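Local coordinates for CELL WALL surface anchor family protein (Streptococcus pneumoniae, PDB 2WW8) that acts as the pilus adhesin RrgA, a modular surface protein that probably attaches the bacterium to host cells through an integrin-like domain, at residues Q144-G149 with N689-T694; L501-N506 with A510-H515; A625-R630 with G638-D643. All blocks are in the same frame, centred on the assembly; numbering follows the deposited sequence.

Interaction 1 of 3, residues Q144-G149 with N689-T694; sequences QYPQTG and NKFYDT
The F691 ring reaches across to the 144-149 segment and overlaps CD1 and CE1 of the Y145 ring and CD of P146. Its CE2 and CZ do most of the touching: CE2 lies 3.5 Å from Y145 CD1, and CZ is equally close to that carbon before moving on toward Y145 CE1. The two ring planes are inclined at 43° with centroids 5.7 Å apart, so the pair is neither a stack nor an edge-to-face contact; the rings meet obliquely through these four carbons. A little further round the phenyl ring, F691 CD2 meets P146 CD at 3.5 Å. Q144 O comes to the rim of the F691 ring, level with it, 3.5 Å from CE2.

F691 can reach this spot because its CG stands beside the backbone N and anti to the carbonyl carbon (chi1 -86°), which turns the phenyl group toward Y145 and P146. Direct polar links between the backbones are replaced by a water, which donates to Q144 O at 3.0 Å and to N689 O at 2.9 Å. Around these residues, L175 of strand 171-184 touches all three rings, while the hydroxyl of Y145 is bonded to H172 N and its ring faces a cation-pi partner in K162. N689 ties the pieces further, its side chain accepting from S142 N.

Small and near the surface, the apolar patch joins two pieces of chain some 540 residues apart, one entering strand 148-150 and the other strand 692-693. Strand 692-693 pairs with 717-718, which in turn pairs with 171-184, consistent with an Ig-like domain built from chain on both sides of a large insertion.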
ATOM      1  N   GLN A 144      -5.623 -16.839 -20.259  1.00 23.43           N
ATOM      2  CA  GLN A 144      -4.171 -16.643 -20.317  1.00 23.62           C
ATOM      3  C   GLN A 144      -3.660 -15.375 -19.624  1.00 21.97           C
ATOM      4  O   GLN A 144      -4.044 -14.264 -19.975  1.00 22.14           O
ATOM      5  CB  GLN A 144      -3.706 -16.629 -21.777  1.00 23.35           C
ATOM      6  CG  GLN A 144      -4.055 -17.921 -22.498  1.00 28.44           C
ATOM      7  CD  GLN A 144      -3.273 -19.103 -21.955  1.00 33.22           C
ATOM      8  OE1 GLN A 144      -3.853 -20.052 -21.426  1.00 37.74           O
ATOM      9  NE2 GLN A 144      -1.949 -19.050 -22.082  1.00 35.32           N
ATOM     10  N   TYR A 145      -2.759 -15.535 -18.662  1.00 21.63           N
ATOM     11  CA  TYR A 145      -2.221 -14.404 -17.892  1.00 20.63           C
ATOM     12  C   TYR A 145      -0.714 -14.549 -17.810  1.00 20.52           C
ATOM     13  O   TYR A 145      -0.231 -15.641 -17.525  1.00 20.55           O
ATOM     14  CB  TYR A 145      -2.767 -14.413 -16.458  1.00 19.79           C
ATOM     15  CG  TYR A 145      -4.264 -14.271 -16.447  1.00 22.94           C
ATOM     16  CD1 TYR A 145      -4.857 -13.010 -16.455  1.00 24.10           C
ATOM     17  CD2 TYR A 145      -5.090 -15.396 -16.474  1.00 21.09           C
ATOM     18  CE1 TYR A 145      -6.249 -12.871 -16.486  1.00 23.30           C
ATOM     19  CE2 TYR A 145      -6.464 -15.267 -16.495  1.00 22.48           C
ATOM     20  CZ  TYR A 145      -7.037 -14.007 -16.496  1.00 21.67           C
ATOM     21  OH  TYR A 145      -8.406 -13.877 -16.526  1.00 17.46           O
ATOM     22  N   PRO A 146       0.033 -13.460 -18.052  1.00 19.66           N
ATOM     23  CA  PRO A 146       1.436 -13.575 -17.640  1.00 18.98           C
ATOM     24  C   PRO A 146       1.537 -13.521 -16.117  1.00 19.44           C
ATOM     25  O   PRO A 146       0.709 -12.895 -15.453  1.00 19.15           O
ATOM     26  CB  PRO A 146       2.087 -12.326 -18.239  1.00 19.13           C
ATOM     27  CG  PRO A 146       0.975 -11.302 -18.205  1.00 18.33           C
ATOM     28  CD  PRO A 146      -0.283 -12.125 -18.590  1.00 19.74           C
ATOM     29  N   GLN A 147       2.562 -14.170 -15.583  1.00 18.90           N
ATOM     30  CA  GLN A 147       2.681 -14.374 -14.156  1.00 20.34           C
ATOM     31  C   GLN A 147       3.779 -13.543 -13.471  1.00 20.53           C
ATOM     32  O   GLN A 147       3.752 -13.352 -12.251  1.00 20.45           O
ATOM     33  CB  GLN A 147       2.864 -15.867 -13.963  1.00 20.31           C
ATOM     34  CG  GLN A 147       1.660 -16.516 -14.627  1.00 25.48           C
ATOM     35  CD  GLN A 147       1.108 -17.601 -13.788  1.00 32.12           C
ATOM     36  OE1 GLN A 147       1.352 -18.785 -14.058  1.00 34.10           O
ATOM     37  NE2 GLN A 147       0.400 -17.214 -12.726  1.00 34.22           N
ATOM     38  N   THR A 148       4.720 -13.039 -14.267  1.00 19.89           N
ATOM     39  CA  THR A 148       5.865 -12.293 -13.741  1.00 19.30           C
ATOM     40  C   THR A 148       6.223 -11.135 -14.678  1.00 18.92           C
ATOM     41  O   THR A 148       5.922 -11.182 -15.888  1.00 18.52           O
ATOM     42  CB  THR A 148       7.114 -13.162 -13.547  1.00 19.86           C
ATOM     43  OG1 THR A 148       7.604 -13.489 -14.841  1.00 18.21           O
ATOM     44  CG2 THR A 148       6.848 -14.444 -12.755  1.00 19.38           C
ATOM     45  N   GLY A 149       6.778 -10.075 -14.088  1.00 18.74           N
ATOM     46  CA  GLY A 149       7.567  -9.110 -14.839  1.00 17.20           C
ATOM     47  C   GLY A 149       9.010  -9.267 -14.387  1.00 17.63           C
ATOM     48  O   GLY A 149       9.275 -10.027 -13.431  1.00 18.10           O
ATOM     49  N   ASN A 689      -7.616  -9.787 -26.134  1.00 18.12           N
ATOM     50  CA  ASN A 689      -7.138 -10.764 -25.142  1.00 18.80           C
ATOM     51  C   ASN A 689      -5.714 -10.526 -24.615  1.00 17.59           C
ATOM     52  O   ASN A 689      -5.271 -11.114 -23.612  1.00 17.96           O
ATOM     53  CB  ASN A 689      -7.317 -12.197 -25.683  1.00 17.67           C
ATOM     54  CG  ASN A 689      -8.709 -12.743 -25.415  1.00 21.36           C
ATOM     55  OD1 ASN A 689      -9.309 -12.467 -24.377  1.00 25.81           O
ATOM     56  ND2 ASN A 689      -9.228 -13.542 -26.337  1.00 23.14           N
ATOM     57  N   LYS A 690      -5.010  -9.667 -25.346  1.00 17.03           N
ATOM     58  CA  LYS A 690      -3.605  -9.334 -25.134  1.00 16.95           C
ATOM     59  C   LYS A 690      -3.385  -8.306 -24.012  1.00 16.65           C
ATOM     60  O   LYS A 690      -4.065  -7.268 -23.914  1.00 16.90           O
ATOM     61  CB  LYS A 690      -3.011  -8.829 -26.452  1.00 15.91           C
ATOM     62  CG  LYS A 690      -1.527  -8.516 -26.398  1.00 16.41           C
ATOM     63  CD  LYS A 690      -0.963  -8.079 -27.769  1.00 18.61           C
ATOM     64  CE  LYS A 690       0.463  -7.501 -27.700  1.00 22.38           C
ATOM     65  NZ  LYS A 690       1.325  -8.473 -26.994  1.00 21.45           N
ATOM     66  N   PHE A 691      -2.428  -8.607 -23.146  1.00 16.70           N
ATOM     67  CA  PHE A 691      -2.129  -7.727 -22.018  1.00 16.44           C
ATOM     68  C   PHE A 691      -1.122  -6.668 -22.440  1.00 15.96           C
ATOM     69  O   PHE A 691      -0.073  -6.983 -22.998  1.00 18.02           O
ATOM     70  CB  PHE A 691      -1.621  -8.513 -20.814  1.00 16.78           C
ATOM     71  CG  PHE A 691      -2.717  -9.031 -19.948  1.00 15.62           C
ATOM     72  CD1 PHE A 691      -3.441  -8.166 -19.147  1.00 14.70           C
ATOM     73  CD2 PHE A 691      -3.024 -10.391 -19.931  1.00 16.64           C
ATOM     74  CE1 PHE A 691      -4.480  -8.649 -18.323  1.00 13.49           C
ATOM     75  CE2 PHE A 691      -4.056 -10.889 -19.123  1.00 15.62           C
ATOM     76  CZ  PHE A 691      -4.791 -10.031 -18.325  1.00 13.57           C
ATOM     77  N   TYR A 692      -1.442  -5.411 -22.196  1.00 15.23           N
ATOM     78  CA  TYR A 692      -0.524  -4.311 -22.511  1.00 16.04           C
ATOM     79  C   TYR A 692       0.006  -3.738 -21.209  1.00 15.30           C
ATOM     80  O   TYR A 692      -0.795  -3.409 -20.327  1.00 16.11           O
ATOM     81  CB  TYR A 692      -1.274  -3.210 -23.294  1.00 14.87           C
ATOM     82  CG  TYR A 692      -1.575  -3.633 -24.721  1.00 18.09           C
ATOM     83  CD1 TYR A 692      -2.755  -4.318 -25.006  1.00 13.49           C
ATOM     84  CD2 TYR A 692      -0.666  -3.405 -25.773  1.00 16.40           C
ATOM     85  CE1 TYR A 692      -3.037  -4.743 -26.300  1.00 13.45           C
ATOM     86  CE2 TYR A 692      -0.977  -3.822 -27.090  1.00 15.90           C
ATOM     87  CZ  TYR A 692      -2.156  -4.502 -27.332  1.00 14.00           C
ATOM     88  OH  TYR A 692      -2.516  -4.964 -28.604  1.00 16.39           O
ATOM     89  N   ASP A 693       1.321  -3.567 -21.095  1.00 15.63           N
ATOM     90  CA  ASP A 693       1.903  -2.747 -19.995  1.00 15.42           C
ATOM     91  C   ASP A 693       1.332  -1.323 -20.053  1.00 15.99           C
ATOM     92  O   ASP A 693       1.200  -0.720 -21.157  1.00 15.21           O
ATOM     93  CB  ASP A 693       3.405  -2.612 -20.162  1.00 16.67           C
ATOM     94  CG  ASP A 693       4.163  -3.872 -19.765  1.00 19.59           C
ATOM     95  OD1 ASP A 693       3.571  -4.892 -19.312  1.00 20.54           O
ATOM     96  OD2 ASP A 693       5.400  -3.843 -19.923  1.00 19.28           O
ATOM     97  N   THR A 694       0.967  -0.801 -18.879  1.00 16.53           N
ATOM     98  CA  THR A 694       0.430   0.568 -18.812  1.00 15.89           C
ATOM     99  C   THR A 694       1.479   1.603 -19.075  1.00 17.71           C
ATOM    100  O   THR A 694       1.125   2.717 -19.463  1.00 18.85           O
ATOM    101  CB  THR A 694      -0.294   0.899 -17.478  1.00 17.23           C
ATOM    102  OG1 THR A 694       0.543   0.525 -16.387  1.00 12.99           O
ATOM    103  CG2 THR A 694      -1.581   0.067 -17.388  1.00 16.29           C
TER
HETATM  104  O   HOH W   1      -3.279 -12.972 -22.629  1.00 24.04           O

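Interaction 2 of 3, residues L501-N506 with A510-H515; sequences LAYPFN and AKITNH
Y503 holds its CG between the backbone N and the carbonyl carbon (chi1 71°), which brings one face of the phenol ring against I512, while K511 starts out extended and bends at chi3 (-60°) to bring NZ round to F505. The two segments are linked by an isolated antiparallel beta bridge, Y503 with I512 as a hydrogen-bonded pair, in the loop that leads from strand 489-496 to helix 516-526 of a domain that probably resembles an integrin I (von Willebrand A) domain. I512 N donates to Y503 O at 2.8 Å, and Y503 N returns a longer bond to I512 O, 3.2 Å. A502 CA also makes a CA-H...O contact with I512 O.

On the side-chain level the branch point of I512 rests on one face of the Y503 ring. I512 CB makes a CH-pi contact, 4.1 Å from the centroid of the Y503 ring and displaced toward the rim at CE1, with CG1 reaching CZ and CG2 reaching CE1. W521 and P518 of helix 516-526 pack against I512, which thus joins the loop to that helix, while the Y503 hydroxyl is held by I396 N. The peptide bond before P504 is cis, and the P504 ring lies against Y407 of helix 407-416.

K511 runs alongside P504 and past A502, where its CD meets A502 CB at 3.9 Å. Its amine gives F505 O a weak bond, and K511 NZ also donates to a water at 2.7 Å. The same water donates to F505 O at 2.9 Å and lies over the centre of the F505 ring, 3.3 Å above its plane, between that ring and K511 NZ.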
ATOM      1  N   LEU A 501      26.058  13.866  55.875  1.00 14.68           N
ATOM      2  CA  LEU A 501      26.893  14.976  56.264  1.00 15.59           C
ATOM      3  C   LEU A 501      28.177  15.074  55.437  1.00 15.51           C
ATOM      4  O   LEU A 501      28.497  14.181  54.656  1.00 14.17           O
ATOM      5  CB  LEU A 501      27.325  14.750  57.734  1.00 15.15           C
ATOM      6  CG  LEU A 501      26.142  14.641  58.737  1.00 17.85           C
ATOM      7  CD1 LEU A 501      26.650  14.220  60.150  1.00 19.19           C
ATOM      8  CD2 LEU A 501      25.336  15.925  58.845  1.00 13.38           C
ATOM      9  N   ALA A 502      28.825  16.226  55.571  1.00 15.65           N
ATOM     10  CA  ALA A 502      30.153  16.495  55.018  1.00 16.11           C
ATOM     11  C   ALA A 502      31.094  15.459  55.670  1.00 16.23           C
ATOM     12  O   ALA A 502      30.831  14.930  56.767  1.00 14.19           O
ATOM     13  CB  ALA A 502      30.484  17.888  55.448  1.00 14.50           C
ATOM     14  N   TYR A 503      32.194  15.151  55.004  1.00 15.46           N
ATOM     15  CA  TYR A 503      33.170  14.202  55.543  1.00 15.30           C
ATOM     16  C   TYR A 503      34.570  14.627  55.048  1.00 16.10           C
ATOM     17  O   TYR A 503      34.686  15.320  54.029  1.00 16.17           O
ATOM     18  CB  TYR A 503      32.737  12.781  55.129  1.00 16.28           C
ATOM     19  CG  TYR A 503      32.929  12.529  53.637  1.00 15.23           C
ATOM     20  CD1 TYR A 503      31.942  12.906  52.674  1.00 13.59           C
ATOM     21  CD2 TYR A 503      34.093  11.900  53.185  1.00 19.03           C
ATOM     22  CE1 TYR A 503      32.133  12.661  51.305  1.00 15.97           C
ATOM     23  CE2 TYR A 503      34.273  11.658  51.803  1.00 16.39           C
ATOM     24  CZ  TYR A 503      33.316  12.027  50.890  1.00 17.62           C
ATOM     25  OH  TYR A 503      33.571  11.809  49.546  1.00 15.00           O
ATOM     26  N   PRO A 504      35.645  14.337  55.821  1.00 17.75           N
ATOM     27  CA  PRO A 504      35.631  14.025  57.294  1.00 16.64           C
ATOM     28  C   PRO A 504      35.044  15.172  58.123  1.00 17.18           C
ATOM     29  O   PRO A 504      35.430  16.328  57.993  1.00 15.41           O
ATOM     30  CB  PRO A 504      37.094  13.768  57.624  1.00 16.98           C
ATOM     31  CG  PRO A 504      37.733  13.458  56.204  1.00 14.63           C
ATOM     32  CD  PRO A 504      37.013  14.394  55.289  1.00 15.33           C
ATOM     33  N   PHE A 505      34.031  14.864  58.933  1.00 18.32           N
ATOM     34  CA  PHE A 505      33.192  15.915  59.485  1.00 17.80           C
ATOM     35  C   PHE A 505      33.946  16.896  60.376  1.00 18.73           C
ATOM     36  O   PHE A 505      33.655  18.110  60.410  1.00 19.15           O
ATOM     37  CB  PHE A 505      32.032  15.236  60.233  1.00 18.88           C
ATOM     38  CG  PHE A 505      30.999  16.186  60.663  1.00 18.39           C
ATOM     39  CD1 PHE A 505      30.014  16.621  59.776  1.00 20.41           C
ATOM     40  CD2 PHE A 505      31.015  16.691  61.969  1.00 22.60           C
ATOM     41  CE1 PHE A 505      29.005  17.529  60.192  1.00 16.35           C
ATOM     42  CE2 PHE A 505      30.032  17.588  62.391  1.00 18.65           C
ATOM     43  CZ  PHE A 505      29.030  18.018  61.533  1.00 16.90           C
ATOM     44  N   ASN A 506      34.953  16.397  61.093  1.00 18.36           N
ATOM     45  CA  ASN A 506      35.726  17.293  61.965  1.00 19.90           C
ATOM     46  C   ASN A 506      37.089  17.692  61.419  1.00 19.34           C
ATOM     47  O   ASN A 506      37.968  18.145  62.149  1.00 18.37           O
ATOM     48  CB  ASN A 506      35.860  16.723  63.383  1.00 21.47           C
ATOM     49  CG  ASN A 506      34.511  16.624  64.057  1.00 24.90           C
ATOM     50  OD1 ASN A 506      34.065  15.539  64.413  1.00 31.98           O
ATOM     51  ND2 ASN A 506      33.813  17.758  64.141  1.00 27.02           N
ATOM     52  N   ALA A 510      40.988  19.672  54.433  1.00 16.84           N
ATOM     53  CA  ALA A 510      40.005  19.369  53.385  1.00 13.99           C
ATOM     54  C   ALA A 510      38.730  18.753  53.950  1.00 14.23           C
ATOM     55  O   ALA A 510      38.778  17.925  54.873  1.00 14.86           O
ATOM     56  CB  ALA A 510      40.637  18.452  52.304  1.00 12.22           C
ATOM     57  N   LYS A 511      37.590  19.153  53.388  1.00 12.92           N
ATOM     58  CA  LYS A 511      36.292  18.669  53.819  1.00 13.43           C
ATOM     59  C   LYS A 511      35.419  18.674  52.587  1.00 11.70           C
ATOM     60  O   LYS A 511      35.395  19.684  51.887  1.00 12.96           O
ATOM     61  CB  LYS A 511      35.708  19.533  54.945  1.00 13.97           C
ATOM     62  CG  LYS A 511      34.373  18.942  55.486  1.00 17.17           C
ATOM     63  CD  LYS A 511      33.716  19.847  56.563  1.00 20.78           C
ATOM     64  CE  LYS A 511      34.545  20.108  57.826  1.00 18.31           C
ATOM     65  NZ  LYS A 511      33.747  20.988  58.756  1.00 19.30           N
ATOM     66  N   ILE A 512      34.773  17.545  52.310  1.00 10.81           N
ATOM     67  CA  ILE A 512      33.874  17.444  51.157  1.00 11.78           C
ATOM     68  C   ILE A 512      32.470  17.846  51.595  1.00 13.91           C
ATOM     69  O   ILE A 512      31.969  17.323  52.599  1.00 11.28           O
ATOM     70  CB  ILE A 512      33.821  15.991  50.607  1.00 12.01           C
ATOM     71  CG1 ILE A 512      35.286  15.426  50.481  1.00 11.03           C
ATOM     72  CG2 ILE A 512      32.891  15.922  49.300  1.00  6.97           C
ATOM     73  CD1 ILE A 512      36.311  16.210  49.564  1.00 13.32           C
ATOM     74  N   THR A 513      31.862  18.783  50.865  1.00 13.50           N
ATOM     75  CA  THR A 513      30.638  19.426  51.362  1.00 14.57           C
ATOM     76  C   THR A 513      29.490  19.398  50.346  1.00 16.19           C
ATOM     77  O   THR A 513      28.431  19.998  50.580  1.00 16.68           O
ATOM     78  CB  THR A 513      30.891  20.904  51.847  1.00 15.14           C
ATOM     79  OG1 THR A 513      31.249  21.760  50.746  1.00 16.73           O
ATOM     80  CG2 THR A 513      31.991  20.983  52.940  1.00 11.79           C
ATOM     81  N   ASN A 514      29.681  18.745  49.194  1.00 14.00           N
ATOM     82  CA  ASN A 514      28.544  18.564  48.297  1.00 12.78           C
ATOM     83  C   ASN A 514      28.826  17.356  47.390  1.00 14.11           C
ATOM     84  O   ASN A 514      29.965  16.872  47.359  1.00 12.19           O
ATOM     85  CB  ASN A 514      28.315  19.853  47.460  1.00 12.40           C
ATOM     86  CG  ASN A 514      29.512  20.183  46.567  1.00 13.63           C
ATOM     87  OD1 ASN A 514      29.756  19.528  45.557  1.00 13.04           O
ATOM     88  ND2 ASN A 514      30.242  21.202  46.922  1.00 14.71           N
ATOM     89  N   HIS A 515      27.805  16.861  46.689  1.00 12.83           N
ATOM     90  CA  HIS A 515      27.931  15.697  45.828  1.00 13.63           C
ATOM     91  C   HIS A 515      28.462  16.081  44.426  1.00 15.56           C
ATOM     92  O   HIS A 515      28.845  15.186  43.685  1.00 17.91           O
ATOM     93  CB  HIS A 515      26.572  14.994  45.691  1.00 13.38           C
ATOM     94  CG  HIS A 515      26.101  14.479  47.009  1.00 14.94           C
ATOM     95  ND1 HIS A 515      26.670  13.408  47.671  1.00 15.93           N
ATOM     96  CD2 HIS A 515      25.201  15.015  47.869  1.00 14.84           C
ATOM     97  CE1 HIS A 515      26.112  13.277  48.867  1.00 14.44           C
ATOM     98  NE2 HIS A 515      25.215  14.245  49.007  1.00 16.24           N
TER
HETATM   99  O   HOH W   2      31.481  19.749  59.534  1.00 15.83           O

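Interaction 3 of 3, residues A625-R630 with G638-D643; sequences ANDGSR and GGPQND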
ATOM      1  N   ALA A 625       1.761  15.242  -1.240  1.00 12.64           N
ATOM      2  CA  ALA A 625       2.782  14.609  -0.414  1.00 11.86           C
ATOM      3  C   ALA A 625       2.282  14.554   1.015  1.00 13.18           C
ATOM      4  O   ALA A 625       1.347  15.285   1.395  1.00 13.98           O
ATOM      5  CB  ALA A 625       4.068  15.439  -0.511  1.00 12.42           C
ATOM      6  N   ASN A 626       2.912  13.706   1.824  1.00 12.94           N
ATOM      7  CA  ASN A 626       2.403  13.342   3.133  1.00 12.74           C
ATOM      8  C   ASN A 626       2.747  14.375   4.180  1.00 13.68           C
ATOM      9  O   ASN A 626       2.448  14.155   5.338  1.00 14.46           O
ATOM     10  CB  ASN A 626       2.863  11.928   3.516  1.00 14.69           C
ATOM     11  CG  ASN A 626       4.362  11.876   3.852  1.00 16.31           C
ATOM     12  OD1 ASN A 626       5.160  12.715   3.396  1.00 15.57           O
ATOM     13  ND2 ASN A 626       4.736  10.920   4.691  1.00 14.10           N
ATOM     14  N   ASP A 627       3.336  15.515   3.820  1.00 13.27           N
ATOM     15  CA  ASP A 627       3.338  16.681   4.712  1.00 13.14           C
ATOM     16  C   ASP A 627       2.082  17.552   4.509  1.00 13.60           C
ATOM     17  O   ASP A 627       1.989  18.600   5.141  1.00 15.15           O
ATOM     18  CB  ASP A 627       4.570  17.557   4.440  1.00 15.87           C
ATOM     19  CG  ASP A 627       4.517  18.199   3.052  1.00 14.25           C
ATOM     20  OD1 ASP A 627       3.750  17.782   2.129  1.00 15.18           O
ATOM     21  OD2 ASP A 627       5.293  19.142   2.839  1.00 20.50           O
ATOM     22  N   GLY A 628       1.123  17.093   3.688  1.00 12.16           N
ATOM     23  CA  GLY A 628      -0.094  17.814   3.358  1.00 12.13           C
ATOM     24  C   GLY A 628       0.096  18.828   2.234  1.00 12.68           C
ATOM     25  O   GLY A 628      -0.820  19.600   1.954  1.00 14.78           O
ATOM     26  N   SER A 629       1.257  18.872   1.587  1.00 10.95           N
ATOM     27  CA  SER A 629       1.424  19.744   0.425  1.00 12.50           C
ATOM     28  C   SER A 629       0.800  19.131  -0.820  1.00 11.65           C
ATOM     29  O   SER A 629       0.495  17.913  -0.894  1.00 11.13           O
ATOM     30  CB  SER A 629       2.901  20.178   0.198  1.00  9.82           C
ATOM     31  OG  SER A 629       3.700  19.065  -0.157  1.00 12.72           O
ATOM     32  N   ARG A 630       0.537  19.996  -1.806  1.00 13.15           N
ATOM     33  CA  ARG A 630      -0.120  19.555  -3.051  1.00 12.54           C
ATOM     34  C   ARG A 630       0.245  20.494  -4.187  1.00 13.17           C
ATOM     35  O   ARG A 630       0.533  21.665  -3.938  1.00 13.01           O
ATOM     36  CB  ARG A 630      -1.665  19.534  -2.896  1.00 14.85           C
ATOM     37  CG  ARG A 630      -2.257  20.917  -2.579  1.00 14.31           C
ATOM     38  CD  ARG A 630      -3.762  20.837  -2.255  1.00 13.89           C
ATOM     39  NE  ARG A 630      -4.265  22.152  -1.868  1.00 13.16           N
ATOM     40  CZ  ARG A 630      -4.198  22.693  -0.654  1.00 17.21           C
ATOM     41  NH1 ARG A 630      -3.623  22.030   0.346  1.00 11.71           N
ATOM     42  NH2 ARG A 630      -4.678  23.926  -0.441  1.00 13.54           N
ATOM     43  N   GLY A 638       0.606  24.757   0.616  1.00 10.46           N
ATOM     44  CA  GLY A 638       0.383  23.955   1.834  1.00 12.63           C
ATOM     45  C   GLY A 638       1.683  23.391   2.415  1.00 12.86           C
ATOM     46  O   GLY A 638       2.758  23.923   2.139  1.00 13.17           O
ATOM     47  N   GLY A 639       1.574  22.356   3.253  1.00 14.70           N
ATOM     48  CA  GLY A 639       2.651  21.910   4.168  1.00 13.13           C
ATOM     49  C   GLY A 639       2.679  22.720   5.441  1.00 13.21           C
ATOM     50  O   GLY A 639       2.100  23.788   5.515  1.00 13.54           O
ATOM     51  N   PRO A 640       3.303  22.194   6.497  1.00 14.28           N
ATOM     52  CA  PRO A 640       3.205  22.854   7.802  1.00 14.62           C
ATOM     53  C   PRO A 640       3.793  24.271   7.807  1.00 14.77           C
ATOM     54  O   PRO A 640       3.415  25.074   8.654  1.00 18.45           O
ATOM     55  CB  PRO A 640       4.010  21.946   8.743  1.00 15.94           C
ATOM     56  CG  PRO A 640       4.966  21.211   7.820  1.00 18.00           C
ATOM     57  CD  PRO A 640       4.222  21.042   6.482  1.00 13.34           C
ATOM     58  N   GLN A 641       4.670  24.635   6.880  1.00 13.57           N
ATOM     59  CA  GLN A 641       5.150  26.011   6.823  1.00 15.74           C
ATOM     60  C   GLN A 641       4.429  26.808   5.719  1.00 15.48           C
ATOM     61  O   GLN A 641       4.786  27.946   5.429  1.00 14.67           O
ATOM     62  CB  GLN A 641       6.634  26.043   6.450  1.00 14.33           C
ATOM     63  CG  GLN A 641       7.653  25.233   7.294  1.00 20.45           C
ATOM     64  CD  GLN A 641       7.231  24.747   8.656  1.00 30.58           C
ATOM     65  OE1 GLN A 641       7.100  23.543   8.880  1.00 43.60           O
ATOM     66  NE2 GLN A 641       7.059  25.660   9.598  1.00 33.36           N
ATOM     67  N   ASN A 642       3.463  26.169   5.067  1.00 16.29           N
ATOM     68  CA  ASN A 642       2.597  26.843   4.115  1.00 16.08           C
ATOM     69  C   ASN A 642       3.386  27.464   2.965  1.00 15.76           C
ATOM     70  O   ASN A 642       3.103  28.579   2.523  1.00 14.22           O
ATOM     71  CB  ASN A 642       1.699  27.873   4.818  1.00 16.71           C
ATOM     72  CG  ASN A 642       0.371  28.030   4.081  1.00 19.38           C
ATOM     73  OD1 ASN A 642      -0.042  27.138   3.343  1.00 23.96           O
ATOM     74  ND2 ASN A 642      -0.262  29.162   4.228  1.00 15.46           N
ATOM     75  N   ASP A 643       4.373  26.722   2.475  1.00 13.50           N
ATOM     76  CA  ASP A 643       5.272  27.243   1.493  1.00 14.62           C
ATOM     77  C   ASP A 643       5.343  26.264   0.312  1.00 14.66           C
ATOM     78  O   ASP A 643       6.223  26.351  -0.537  1.00 14.74           O
ATOM     79  CB  ASP A 643       6.670  27.367   2.116  1.00 16.36           C
ATOM     80  CG  ASP A 643       7.235  26.030   2.623  1.00 15.65           C
ATOM     81  OD1 ASP A 643       6.504  25.043   2.783  1.00 17.26           O
ATOM     82  OD2 ASP A 643       8.446  25.941   2.916  1.00 22.40           O
TER
HETATM   83  O   HOH W   3      -1.197  21.613   4.103  1.00 23.58           O
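One face of the D627 carboxylate is met by G639, whose CA lies over OD2 at 4.1 Å, and on the same face the backbone N of S629 comes down to OD1 from 56° out of the plane. At the edge of the carboxylate the S629 hydroxyl donates to the syn lone pair of OD1 at 2.6 Å. Two bonds from one residue thus grip OD1, and L646 N holds OD2, fixing the rotation of the group and probably steadying its negative charge. With its CG set between backbone N and carbonyl carbon (chi1 66°), D627 turns the carboxylate forward over S629, closing an Asx turn.

Across the gap the contact is light. The D627 carbonyl oxygen takes a nearly linear CA-H...O approach from G639 at 3.5 Å, and P640 CD sits beside that oxygen at 3.6 Å and near D627 CB. S629 CB leans on the backbone from G638 to G639. A water bridges the main chains, donating to G628 O and accepting from G639 N, each 3.0 Å away.

Both segments bend sharply. A type I turn spans A625 to G628, and another runs from G639 to N642, closed by N642 N to G639 O; beyond it the D643 carboxylate pairs with K648. The first turn, with G628 and S629 both facing A625, ends in a G1 bulge, the classic combination of a beta hairpin, here connecting strands 621-625 and 630-632 in the Ig-like domain of the tip pilin.

Overall arrangement
The three contacts are spread along an elongated chain and none touches another. Interaction 3 and the 689-694 half of interaction 1 belong to the Ig-like family region, the two contacts' centres about 38 Å apart and nearest atoms about 21 Å, whereas interaction 2 lies in the probable I-type domain, about 85 Å from interaction 1 and 60 Å from interaction 3 between centres. Interaction 1 joins segments that bracket both other contacts in sequence. Interaction 2 leads into helix 516-526, whose last residue, N526, binds calcium with D367 and D530; the same domain carries a magnesium site at S234, S236 and D387. Interaction 3 follows the second calcium site, formed by L610, D613, R615, D617 and D620.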